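Membrane-bound lytic murein transglycosylase (Agrobacterium tumefaciens, PDB 2PNW) probably cleaves peptidoglycan glycan strands as a lytic transglycosylase of the MltA family, leaving 1,6-anhydromuramic acid ends. Local coordinates at residues G225-K230 with Q235-W240; T308-G313 with G350-E355. All coordinates share one frame; numbering follows the deposited sequence.

Contact 1 lies in the MltA-specific insert domain. Contact 2 belongs to the 3D domain, a family of the double-psi beta-barrel clan. Their centres are about 18 Å apart, and contact 1 is complete in the chain before contact 2 begins. The two meet directly. Gln235 OE1 is 3.4 Å from Gly350 CA, and Lys230 O is 3.6 Å from Arg353 NH2; both are van der Waals contacts. Around these points Gln235 NE2 bonds to Glu347 O and Arg353 NH2 to Ile232 O. Segment 350-355, which belongs to the 3D domain, thus also touches residues of the insert domain. In MltA relatives a groove between the two domains takes the glycan strand.

Contact 1 (G225-K230 with Q235-W240)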
loop_
_atom_site.group_PDB
_atom_site.type_symbol
_atom_site.label_atom_id
_atom_site.label_comp_id
_atom_site.label_asym_id
_atom_site.label_seq_id
_atom_site.Cartn_x
_atom_site.Cartn_y
_atom_site.Cartn_z
ATOM N N GLY A 225 14.536 19.609 -11.964
ATOM C CA GLY A 225 14.148 20.021 -13.327
ATOM C C GLY A 225 14.375 18.955 -14.390
ATOM O O GLY A 225 14.501 19.267 -15.583
ATOM N N GLU A 226 14.435 17.686 -13.975
ATOM C CA GLU A 226 14.664 16.571 -14.923
ATOM C C GLU A 226 13.395 16.097 -15.629
ATOM O O GLU A 226 13.449 15.568 -16.753
ATOM C CB GLU A 226 15.326 15.375 -14.241
ATOM C CG GLU A 226 16.598 15.682 -13.471
ATOM C CD GLU A 226 17.782 16.022 -14.362
ATOM O OE1 GLU A 226 17.687 15.909 -15.613
ATOM O OE2 GLU A 226 18.821 16.383 -13.788
ATOM N N LEU A 227 12.256 16.259 -14.967
ATOM C CA LEU A 227 10.995 15.834 -15.524
ATOM C C LEU A 227 9.986 16.971 -15.449
ATOM O O LEU A 227 10.092 17.862 -14.609
ATOM C CB LEU A 227 10.470 14.577 -14.799
ATOM C CG LEU A 227 11.319 13.291 -14.911
ATOM C CD1 LEU A 227 10.856 12.246 -13.902
ATOM C CD2 LEU A 227 11.249 12.714 -16.308
ATOM N N ASP A 228 9.007 16.912 -16.345
ATOM C CA ASP A 228 7.920 17.888 -16.433
ATOM C C ASP A 228 6.802 17.534 -15.450
ATOM O O ASP A 228 6.246 16.436 -15.528
ATOM C CB ASP A 228 7.399 17.858 -17.876
ATOM C CG ASP A 228 6.306 18.895 -18.161
ATOM O OD1 ASP A 228 5.821 19.599 -17.243
ATOM O OD2 ASP A 228 5.928 18.985 -19.348
ATOM N N PRO A 229 6.450 18.457 -14.526
ATOM C CA PRO A 229 5.355 18.137 -13.598
ATOM C C PRO A 229 4.016 17.847 -14.279
ATOM O O PRO A 229 3.177 17.156 -13.704
ATOM C CB PRO A 229 5.250 19.385 -12.708
ATOM C CG PRO A 229 5.966 20.468 -13.449
ATOM C CD PRO A 229 7.036 19.787 -14.245
ATOM N N LYS A 230 3.818 18.361 -15.490
ATOM C CA LYS A 230 2.568 18.111 -16.218
ATOM C C LYS A 230 2.436 16.677 -16.733
ATOM O O LYS A 230 1.321 16.196 -16.979
ATOM C CB LYS A 230 2.395 19.115 -17.358
ATOM C CG LYS A 230 1.966 20.508 -16.874
ATOM C CD LYS A 230 1.626 21.421 -18.051
ATOM C CE LYS A 230 0.678 22.544 -17.645
ATOM N NZ LYS A 230 1.374 23.716 -17.018
ATOM N N GLN A 235 5.915 5.774 -15.660
ATOM C CA GLN A 235 6.503 5.534 -16.988
ATOM C C GLN A 235 7.606 6.549 -17.337
ATOM O O GLN A 235 8.676 6.162 -17.805
ATOM C CB GLN A 235 5.407 5.546 -18.077
ATOM C CG GLN A 235 4.502 4.313 -18.088
ATOM C CD GLN A 235 3.231 4.458 -17.236
ATOM O OE1 GLN A 235 3.177 5.251 -16.290
ATOM N NE2 GLN A 235 2.199 3.679 -17.584
ATOM N N THR A 236 7.369 7.836 -17.100
ATOM C CA THR A 236 8.403 8.830 -17.440
ATOM C C THR A 236 9.605 8.782 -16.493
ATOM O O THR A 236 10.736 9.068 -16.892
ATOM C CB THR A 236 7.858 10.262 -17.534
ATOM O OG1 THR A 236 7.438 10.726 -16.238
ATOM C CG2 THR A 236 6.660 10.312 -18.489
ATOM N N ILE A 237 9.351 8.417 -15.235
ATOM C CA ILE A 237 10.432 8.220 -14.273
ATOM C C ILE A 237 11.318 7.048 -14.712
ATOM O O ILE A 237 12.546 7.156 -14.759
ATOM C CB ILE A 237 9.883 7.997 -12.831
ATOM C CG1 ILE A 237 9.204 9.279 -12.289
ATOM C CG2 ILE A 237 11.024 7.578 -11.875
ATOM C CD1 ILE A 237 8.353 9.028 -10.978
ATOM N N ARG A 238 10.689 5.928 -15.070
ATOM C CA ARG A 238 11.435 4.767 -15.550
ATOM C C ARG A 238 12.205 5.100 -16.851
ATOM O O ARG A 238 13.346 4.678 -17.025
ATOM C CB ARG A 238 10.480 3.618 -15.807
ATOM C CG ARG A 238 9.993 2.879 -14.540
ATOM C CD ARG A 238 8.999 1.789 -15.002
ATOM N NE ARG A 238 8.391 0.996 -13.915
ATOM C CZ ARG A 238 8.932 -0.093 -13.373
ATOM N NH1 ARG A 238 10.123 -0.514 -13.760
ATOM N NH2 ARG A 238 8.263 -0.779 -12.448
ATOM N N GLN A 239 11.586 5.867 -17.743
ATOM C CA GLN A 239 12.290 6.281 -18.993
ATOM C C GLN A 239 13.536 7.101 -18.652
ATOM O O GLN A 239 14.613 6.884 -19.229
ATOM C CB GLN A 239 11.358 7.098 -19.908
ATOM C CG GLN A 239 11.957 7.390 -21.326
ATOM C CD GLN A 239 12.290 6.119 -22.082
ATOM O OE1 GLN A 239 11.414 5.295 -22.345
ATOM N NE2 GLN A 239 13.557 5.946 -22.423
ATOM N N TRP A 240 13.382 8.071 -17.748
ATOM C CA TRP A 240 14.519 8.944 -17.362
ATOM C C TRP A 240 15.643 8.095 -16.823
ATOM O O TRP A 240 16.800 8.243 -17.214
ATOM C CB TRP A 240 14.114 9.998 -16.308
ATOM C CG TRP A 240 15.240 10.984 -16.057
ATOM C CD1 TRP A 240 15.421 12.194 -16.692
ATOM C CD2 TRP A 240 16.345 10.837 -15.152
ATOM N NE1 TRP A 240 16.566 12.804 -16.226
ATOM C CE2 TRP A 240 17.160 11.990 -15.299
ATOM C CE3 TRP A 240 16.741 9.833 -14.247
ATOM C CZ2 TRP A 240 18.328 12.182 -14.560
ATOM C CZ3 TRP A 240 17.916 10.012 -13.518
ATOM C CH2 TRP A 240 18.703 11.185 -13.683
HETATM O O HOH W 1 7.634 13.667 -16.945
#
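Leu227 lies across one side of helix 234-243, its two methyl groups meeting different residues. CD1 comes to 3.8 Å from Ile237 CG1, with the two side chains crossing at about a right angle. CD2 sits 3.9 Å from Trp240 CB, a full helical turn after Thr236. The same methyl is 3.7 Å from Thr236 O, a carbonyl already used by Trp240 N in the helix. Leu227 CG is anti to its own carbonyl carbon (chi1 -64°), which turns the branch onto the helix.

Glu226 deals with the indole of Trp240. Its CB is 3.5 Å from Trp240 NE1, and its OE1 lies at the ring edge, near the ring plane. The carboxylate and indole planes are turned 57° apart. Trp240 NE1 gives Glu226 OE1 a weak hydrogen bond of 3.4 Å, bent to 142° at the hydrogen. Trp240 CG is anti to the backbone N, and the ring reaches out from the helix to this loop.

This is a helix-loop-helix connection within the insert domain. Helix 217-223 ends in a Schellman motif at Gly225. The loop runs on past Lys230, and helix 234-243 then returns alongside it. Leu221 of the first helix touches Glu226, Leu227 and Trp240. Beyond Leu227, an Asx turn carries the loop onward: Asp228 OD1 accepts from Lys230 N at 2.9 Å. A water lies 3.0 Å from Thr236 OG1 and donates weakly to Asp228 O, while Ser233 N is also bonded to that hydroxyl.

Contact 2 (T308-G313 with G350-E355); sequences THLDDG and GTVRNE
His309 and Leu310 reach from a turn to Thr351 and Val352. The turn begins at Thr308 and is type I, running to Asp311. Thr308 O takes two backbone hydrogen bonds, from Asp311 N at 3.2 Å and Gly313 N at 2.9 Å. They arrive from opposite faces of its carbonyl plane.

His309 follows. Its CG stands between the backbone N and the carbonyl carbon (chi1 75°), and the ring extends to the other segment. CE1 is 3.8 Å from Val352 CG2, and NE2 is 3.2 Å from Thr351 OG1. Both partners approach the ring obliquely. NE2 is also hydrogen-bonded to Leu348 O, in helix 343-350.

Leu310 adds a looser apolar touch: its CD1 is 4.3 Å from Val352 CG2. One methyl of Val352 thus meets both residues. Val352 also packs on Leu307 and Ala100, and Leu310 packs on Phe316. Asp311 turns to Arg318 in a salt bridge. The loop then closes at Gly313, where the backbone angles leave no room for a CB beside the carbonyl O of Asp312, which calls for glycine.

The contact joins the loop between strands 299-304 and 316-324 to the residues that lead into strand 353-363, in the 3D domain. Because a carbonyl oxygen can only accept, the bond to Leu348 O implies that His309 NE2 carries a proton, and it probably fixes the imidazole's rotation beside the Val352 methyl.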
loop_
_atom_site.group_PDB
_atom_site.type_symbol
_atom_site.label_atom_id
_atom_site.label_comp_id
_atom_site.label_asym_id
_atom_site.label_seq_id
_atom_site.Cartn_x
_atom_site.Cartn_y
_atom_site.Cartn_z
ATOM N N THR A 308 -10.540 8.183 -15.616
ATOM C CA THR A 308 -11.407 7.465 -16.543
ATOM C C THR A 308 -10.821 6.166 -17.064
ATOM O O THR A 308 -11.562 5.306 -17.523
ATOM C CB THR A 308 -11.799 8.359 -17.743
ATOM O OG1 THR A 308 -10.609 8.812 -18.409
ATOM C CG2 THR A 308 -12.578 9.567 -17.258
ATOM N N HIS A 309 -9.500 6.003 -16.971
ATOM C CA HIS A 309 -8.849 4.862 -17.606
ATOM C C HIS A 309 -8.905 3.554 -16.814
ATOM O O HIS A 309 -8.437 2.521 -17.299
ATOM C CB HIS A 309 -7.421 5.208 -18.072
ATOM C CG HIS A 309 -6.412 5.293 -16.969
ATOM N ND1 HIS A 309 -6.236 6.427 -16.210
ATOM C CD2 HIS A 309 -5.490 4.402 -16.534
ATOM C CE1 HIS A 309 -5.265 6.227 -15.335
ATOM N NE2 HIS A 309 -4.789 5.007 -15.517
ATOM N N LEU A 310 -9.502 3.596 -15.619
ATOM C CA LEU A 310 -9.787 2.365 -14.864
ATOM C C LEU A 310 -11.244 1.909 -15.041
ATOM O O LEU A 310 -11.665 0.914 -14.454
ATOM C CB LEU A 310 -9.461 2.533 -13.367
ATOM C CG LEU A 310 -8.094 3.114 -13.002
ATOM C CD1 LEU A 310 -7.906 3.159 -11.492
ATOM C CD2 LEU A 310 -6.982 2.300 -13.662
ATOM N N ASP A 311 -12.015 2.647 -15.839
ATOM C CA ASP A 311 -13.429 2.332 -16.038
ATOM C C ASP A 311 -13.804 2.445 -17.514
ATOM O O ASP A 311 -14.947 2.798 -17.839
ATOM C CB ASP A 311 -14.320 3.268 -15.210
ATOM C CG ASP A 311 -14.266 2.976 -13.715
ATOM O OD1 ASP A 311 -13.361 3.501 -13.031
ATOM O OD2 ASP A 311 -15.157 2.253 -13.223
ATOM N N ASP A 312 -12.837 2.160 -18.393
ATOM C CA ASP A 312 -13.032 2.204 -19.857
ATOM C C ASP A 312 -13.708 3.514 -20.305
ATOM O O ASP A 312 -14.719 3.497 -21.015
ATOM C CB ASP A 312 -13.811 0.956 -20.321
ATOM C CG ASP A 312 -13.885 0.809 -21.851
ATOM O OD1 ASP A 312 -13.077 1.434 -22.585
ATOM O OD2 ASP A 312 -14.767 0.044 -22.314
ATOM N N GLY A 313 -13.148 4.641 -19.864
ATOM C CA GLY A 313 -13.614 5.973 -20.254
ATOM C C GLY A 313 -14.647 6.610 -19.348
ATOM O O GLY A 313 -14.911 7.803 -19.457
ATOM N N GLY A 350 0.382 3.571 -13.250
ATOM C CA GLY A 350 1.508 4.509 -13.407
ATOM C C GLY A 350 1.134 5.963 -13.650
ATOM O O GLY A 350 1.925 6.871 -13.338
ATOM N N THR A 351 -0.069 6.185 -14.188
ATOM C CA THR A 351 -0.537 7.525 -14.522
ATOM C C THR A 351 -1.643 8.063 -13.590
ATOM O O THR A 351 -2.125 9.190 -13.779
ATOM C CB THR A 351 -1.009 7.593 -15.992
ATOM O OG1 THR A 351 -2.080 6.655 -16.203
ATOM C CG2 THR A 351 0.151 7.277 -16.957
ATOM N N VAL A 352 -2.050 7.281 -12.585
ATOM C CA VAL A 352 -3.109 7.743 -11.675
ATOM C C VAL A 352 -2.544 8.826 -10.781
ATOM O O VAL A 352 -1.550 8.619 -10.078
ATOM C CB VAL A 352 -3.727 6.587 -10.803
ATOM C CG1 VAL A 352 -4.796 7.145 -9.840
ATOM C CG2 VAL A 352 -4.303 5.511 -11.694
ATOM N N ARG A 353 -3.189 9.986 -10.812
ATOM C CA ARG A 353 -2.734 11.155 -10.084
ATOM C C ARG A 353 -3.892 12.143 -10.208
ATOM O O ARG A 353 -3.870 13.047 -11.056
ATOM C CB ARG A 353 -1.415 11.674 -10.713
ATOM C CG ARG A 353 -0.792 12.878 -10.045
ATOM C CD ARG A 353 0.670 13.159 -10.506
ATOM N NE ARG A 353 0.866 13.226 -11.962
ATOM C CZ ARG A 353 0.618 14.290 -12.742
ATOM N NH1 ARG A 353 0.126 15.421 -12.239
ATOM N NH2 ARG A 353 0.860 14.217 -14.051
ATOM N N ASN A 354 -4.932 11.947 -9.395
ATOM C CA ASN A 354 -6.229 12.585 -9.666
ATOM C C ASN A 354 -6.901 13.097 -8.411
ATOM O O ASN A 354 -6.801 12.478 -7.336
ATOM C CB ASN A 354 -7.207 11.627 -10.364
ATOM C CG ASN A 354 -6.785 11.249 -11.782
ATOM O OD1 ASN A 354 -5.958 10.361 -11.980
ATOM N ND2 ASN A 354 -7.390 11.890 -12.771
ATOM N N GLU A 355 -7.598 14.223 -8.547
ATOM C CA GLU A 355 -8.448 14.728 -7.475
ATOM C C GLU A 355 -9.572 13.748 -7.217
ATOM O O GLU A 355 -10.056 13.090 -8.145
ATOM C CB GLU A 355 -9.056 16.079 -7.862
ATOM C CG GLU A 355 -8.142 17.242 -7.654
ATOM C CD GLU A 355 -8.828 18.555 -8.031
ATOM O OE1 GLU A 355 -9.791 18.959 -7.333
ATOM O OE2 GLU A 355 -8.407 19.165 -9.036
#